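Local coordinates for protein 2,5-dihydroxypyridine 5,6-dioxygenase (PDB 7CUP) that catalyses the iron-dependent, dioxygenolytic ring cleavage of 2,5-dihydroxypyridine between carbons 5 and 6, yielding N-formylmaleamate in the aerobic degradation of nicotinate, at residues A[11-20]-A[179-190]. Sequence-based numbering, arbitrary orientation.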
# COMPACT_ATOMS: atom_id res chain seq x y z
N MET A 11 -22.93 -10.14 -0.34
CA MET A 11 -23.77 -9.50 -1.38
C MET A 11 -23.40 -10.12 -2.72
O MET A 11 -24.32 -10.44 -3.50
CB MET A 11 -23.60 -7.98 -1.43
CG MET A 11 -24.30 -7.25 -0.26
SD MET A 11 -23.56 -5.66 0.14
CE MET A 11 -23.68 -4.84 -1.45
N PHE A 12 -22.10 -10.26 -3.02
CA PHE A 12 -21.67 -10.80 -4.33
C PHE A 12 -22.06 -12.27 -4.44
O PHE A 12 -22.46 -12.73 -5.55
CB PHE A 12 -20.18 -10.58 -4.61
CG PHE A 12 -19.90 -9.32 -5.40
CD1 PHE A 12 -19.77 -8.09 -4.78
CD2 PHE A 12 -19.80 -9.37 -6.79
CE1 PHE A 12 -19.52 -6.95 -5.52
CE2 PHE A 12 -19.56 -8.22 -7.53
CZ PHE A 12 -19.40 -7.01 -6.89
N GLU A 13 -22.03 -13.03 -3.35
CA GLU A 13 -22.56 -14.42 -3.38
C GLU A 13 -24.04 -14.39 -3.79
O GLU A 13 -24.41 -15.21 -4.66
CB GLU A 13 -22.41 -15.15 -2.05
CG GLU A 13 -20.97 -15.39 -1.72
CD GLU A 13 -20.77 -15.96 -0.33
OE1 GLU A 13 -21.23 -17.10 -0.11
OE2 GLU A 13 -20.11 -15.27 0.51
N HIS A 14 -24.84 -13.52 -3.18
CA HIS A 14 -26.30 -13.40 -3.49
C HIS A 14 -26.51 -13.10 -4.98
O HIS A 14 -27.25 -13.86 -5.66
CB HIS A 14 -26.96 -12.37 -2.58
CG HIS A 14 -28.34 -12.01 -3.01
ND1 HIS A 14 -29.44 -12.77 -2.65
CD2 HIS A 14 -28.82 -10.97 -3.72
CE1 HIS A 14 -30.53 -12.23 -3.14
NE2 HIS A 14 -30.18 -11.11 -3.80
N VAL A 15 -25.83 -12.09 -5.51
CA VAL A 15 -26.04 -11.62 -6.91
C VAL A 15 -25.46 -12.65 -7.89
O VAL A 15 -26.09 -12.85 -8.92
CB VAL A 15 -25.50 -10.19 -7.09
CG1 VAL A 15 -25.64 -9.71 -8.53
CG2 VAL A 15 -26.20 -9.23 -6.12
N LEU A 16 -24.32 -13.29 -7.60
CA LEU A 16 -23.76 -14.34 -8.49
C LEU A 16 -24.68 -15.58 -8.50
O LEU A 16 -24.90 -16.12 -9.57
CB LEU A 16 -22.35 -14.70 -8.01
CG LEU A 16 -21.28 -13.62 -8.20
CD1 LEU A 16 -19.94 -14.21 -7.81
CD2 LEU A 16 -21.22 -13.09 -9.61
N LYS A 17 -25.28 -15.95 -7.37
CA LYS A 17 -26.32 -17.02 -7.30
C LYS A 17 -27.51 -16.65 -8.19
O LYS A 17 -27.88 -17.48 -9.05
CB LYS A 17 -26.73 -17.26 -5.85
CG LYS A 17 -26.37 -18.64 -5.34
CD LYS A 17 -26.84 -18.96 -3.94
CE LYS A 17 -25.70 -18.85 -2.94
NZ LYS A 17 -26.19 -18.82 -1.54
N LEU A 18 -28.08 -15.46 -8.05
CA LEU A 18 -29.20 -15.04 -8.91
C LEU A 18 -28.74 -15.08 -10.36
O LEU A 18 -29.56 -15.34 -11.24
CB LEU A 18 -29.66 -13.64 -8.51
CG LEU A 18 -30.46 -13.56 -7.22
CD1 LEU A 18 -30.77 -12.11 -6.86
CD2 LEU A 18 -31.74 -14.39 -7.33
N SER A 19 -27.46 -14.82 -10.61
CA SER A 19 -26.83 -14.84 -11.96
C SER A 19 -26.48 -16.27 -12.40
O SER A 19 -25.78 -16.41 -13.42
CB SER A 19 -25.60 -13.94 -11.99
OG SER A 19 -25.95 -12.58 -11.89
N ARG A 20 -26.89 -17.30 -11.66
CA ARG A 20 -26.76 -18.74 -12.01
C ARG A 20 -25.28 -19.15 -12.01
O ARG A 20 -24.90 -20.07 -12.77
CB ARG A 20 -27.52 -19.06 -13.30
CG ARG A 20 -29.03 -19.05 -13.08
CD ARG A 20 -29.91 -19.70 -14.14
NE ARG A 20 -30.97 -18.76 -14.51
CZ ARG A 20 -32.03 -18.41 -13.75
NH1 ARG A 20 -32.19 -18.93 -12.55
NH2 ARG A 20 -32.91 -17.53 -14.21
N GLY A 179 -30.87 -6.11 -12.67
CA GLY A 179 -29.78 -6.13 -11.67
C GLY A 179 -28.94 -7.39 -11.66
O GLY A 179 -28.02 -7.47 -10.83
N TYR A 180 -29.21 -8.38 -12.52
CA TYR A 180 -28.42 -9.64 -12.49
C TYR A 180 -28.41 -10.26 -13.88
O TYR A 180 -29.28 -9.90 -14.71
CB TYR A 180 -28.86 -10.52 -11.31
CG TYR A 180 -30.28 -11.03 -11.26
CD1 TYR A 180 -31.28 -10.35 -10.59
CD2 TYR A 180 -30.61 -12.26 -11.83
CE1 TYR A 180 -32.57 -10.85 -10.52
CE2 TYR A 180 -31.91 -12.78 -11.75
CZ TYR A 180 -32.89 -12.07 -11.09
OH TYR A 180 -34.16 -12.60 -11.02
N ALA A 181 -27.37 -11.07 -14.16
CA ALA A 181 -27.08 -11.68 -15.47
C ALA A 181 -27.29 -13.20 -15.43
O ALA A 181 -26.27 -13.93 -15.45
CB ALA A 181 -25.68 -11.34 -15.88
N ASP A 182 -28.56 -13.62 -15.44
CA ASP A 182 -29.03 -15.02 -15.24
C ASP A 182 -29.13 -15.75 -16.58
O ASP A 182 -28.95 -16.94 -16.62
CB ASP A 182 -30.34 -15.08 -14.44
CG ASP A 182 -31.48 -14.27 -15.02
OD1 ASP A 182 -31.21 -13.24 -15.67
OD2 ASP A 182 -32.64 -14.65 -14.77
N GLU A 183 -29.33 -15.06 -17.68
CA GLU A 183 -29.55 -15.76 -18.96
C GLU A 183 -28.32 -15.65 -19.84
O GLU A 183 -27.60 -14.67 -19.81
CB GLU A 183 -30.80 -15.17 -19.61
CG GLU A 183 -32.04 -15.67 -18.92
CD GLU A 183 -33.27 -15.06 -19.52
OE1 GLU A 183 -34.21 -14.76 -18.74
OE2 GLU A 183 -33.25 -14.83 -20.76
N PRO A 184 -28.11 -16.64 -20.73
CA PRO A 184 -26.93 -16.63 -21.58
C PRO A 184 -27.00 -15.41 -22.52
O PRO A 184 -28.09 -15.03 -22.92
CB PRO A 184 -26.97 -17.99 -22.32
CG PRO A 184 -28.16 -18.76 -21.72
CD PRO A 184 -29.03 -17.76 -20.99
N GLY A 185 -25.86 -14.78 -22.78
CA GLY A 185 -25.77 -13.60 -23.65
C GLY A 185 -26.40 -12.38 -23.00
O GLY A 185 -26.52 -11.37 -23.69
N ARG A 186 -26.76 -12.42 -21.72
CA ARG A 186 -27.46 -11.26 -21.08
C ARG A 186 -26.43 -10.29 -20.49
O ARG A 186 -25.47 -10.75 -19.83
CB ARG A 186 -28.42 -11.66 -19.97
CG ARG A 186 -29.18 -10.47 -19.40
CD ARG A 186 -30.14 -10.76 -18.23
NE ARG A 186 -30.76 -9.52 -17.79
CZ ARG A 186 -31.64 -8.84 -18.51
NH1 ARG A 186 -32.07 -9.31 -19.67
NH2 ARG A 186 -32.12 -7.69 -18.06
N TRP A 187 -26.66 -9.00 -20.70
CA TRP A 187 -25.95 -7.90 -20.02
C TRP A 187 -26.93 -7.30 -19.01
O TRP A 187 -28.14 -7.12 -19.36
CB TRP A 187 -25.39 -6.85 -21.00
CG TRP A 187 -24.62 -5.76 -20.32
CD1 TRP A 187 -23.27 -5.67 -20.15
CD2 TRP A 187 -25.17 -4.58 -19.71
NE1 TRP A 187 -22.95 -4.52 -19.47
CE2 TRP A 187 -24.09 -3.83 -19.19
CE3 TRP A 187 -26.46 -4.05 -19.61
CZ2 TRP A 187 -24.27 -2.61 -18.55
CZ3 TRP A 187 -26.64 -2.85 -18.95
CH2 TRP A 187 -25.55 -2.14 -18.43
N ASP A 188 -26.48 -7.06 -17.79
CA ASP A 188 -27.28 -6.30 -16.80
C ASP A 188 -26.32 -5.59 -15.84
O ASP A 188 -25.09 -5.77 -15.96
CB ASP A 188 -28.29 -7.19 -16.09
CG ASP A 188 -29.57 -6.49 -15.67
OD1 ASP A 188 -29.49 -5.30 -15.24
OD2 ASP A 188 -30.67 -7.14 -15.73
N HIS A 189 -26.88 -4.73 -14.99
CA HIS A 189 -26.12 -3.77 -14.16
C HIS A 189 -26.67 -3.86 -12.75
O HIS A 189 -27.86 -3.59 -12.59
CB HIS A 189 -26.32 -2.37 -14.73
CG HIS A 189 -25.51 -1.31 -14.08
ND1 HIS A 189 -25.63 0.02 -14.43
CD2 HIS A 189 -24.61 -1.35 -13.07
CE1 HIS A 189 -24.79 0.73 -13.71
NE2 HIS A 189 -24.16 -0.08 -12.87
N TRP A 190 -25.85 -4.31 -11.81
CA TRP A 190 -26.17 -4.16 -10.38
C TRP A 190 -25.63 -2.81 -9.91
O TRP A 190 -24.41 -2.65 -9.91
CB TRP A 190 -25.54 -5.33 -9.66
CG TRP A 190 -25.59 -5.22 -8.18
CD1 TRP A 190 -26.41 -4.45 -7.39
CD2 TRP A 190 -24.73 -5.93 -7.31
NE1 TRP A 190 -26.11 -4.68 -6.07
CE2 TRP A 190 -25.08 -5.57 -6.00
CE3 TRP A 190 -23.67 -6.81 -7.54
CZ2 TRP A 190 -24.43 -6.12 -4.89
CZ3 TRP A 190 -23.03 -7.35 -6.45
CH2 TRP A 190 -23.43 -7.02 -5.15
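Against the parallel sheet that has strand 187-189 at one edge within this chain, helix 5-18 packs Met11, Phe12 and Val15 round the indole of Trp190, while its C-terminal end meets the loop 179-182. Trp190 sends its six-membered ring out to the helix because chi1 (171°) sets CG opposite the backbone N. Val15 CG2 sits over one face of that ring, 3.5 Å from its centroid, in a CH-pi contact. The indole in turn drives its edge into the face of Phe12, an edge-to-face pair with planes at 59° and Trp190 CZ3 above the centre of the phenyl ring. Met11 CE touches Trp190 CZ2 at 3.7 Å, and the indole NE1 is satisfied by Leu129 O. Without the indole, as with an alanine here, the face of Phe12 and the methyls of Val15 would probably lose their partner, opening a gap between helix and sheet. At the helix end, Leu18 CB lies over the Tyr180 ring, 3.9 Å from its centroid. Ser19 OG gives a hydrogen bond to Val15 O, which also takes Ser19 N from the opposite face of its plane. Ser19 OG also accepts a hydrogen bond from Ala181 N at 3.1 Å. Arg20 lays a guanidinium face over Asp182 CB, and Arg20 NH2 reaches Asp182 OD2 at 2.9 Å in a salt bridge, guanidinium and carboxylate planes 43° apart; Lys139 also pairs with OD2, and Tyr178 OH binds OD1. Arg20, at positive phi, is the C-prime residue of the Schellman motif that ends this helix, packed on a parallel beta-sheet, as in alpha/beta folds, away from the iron site.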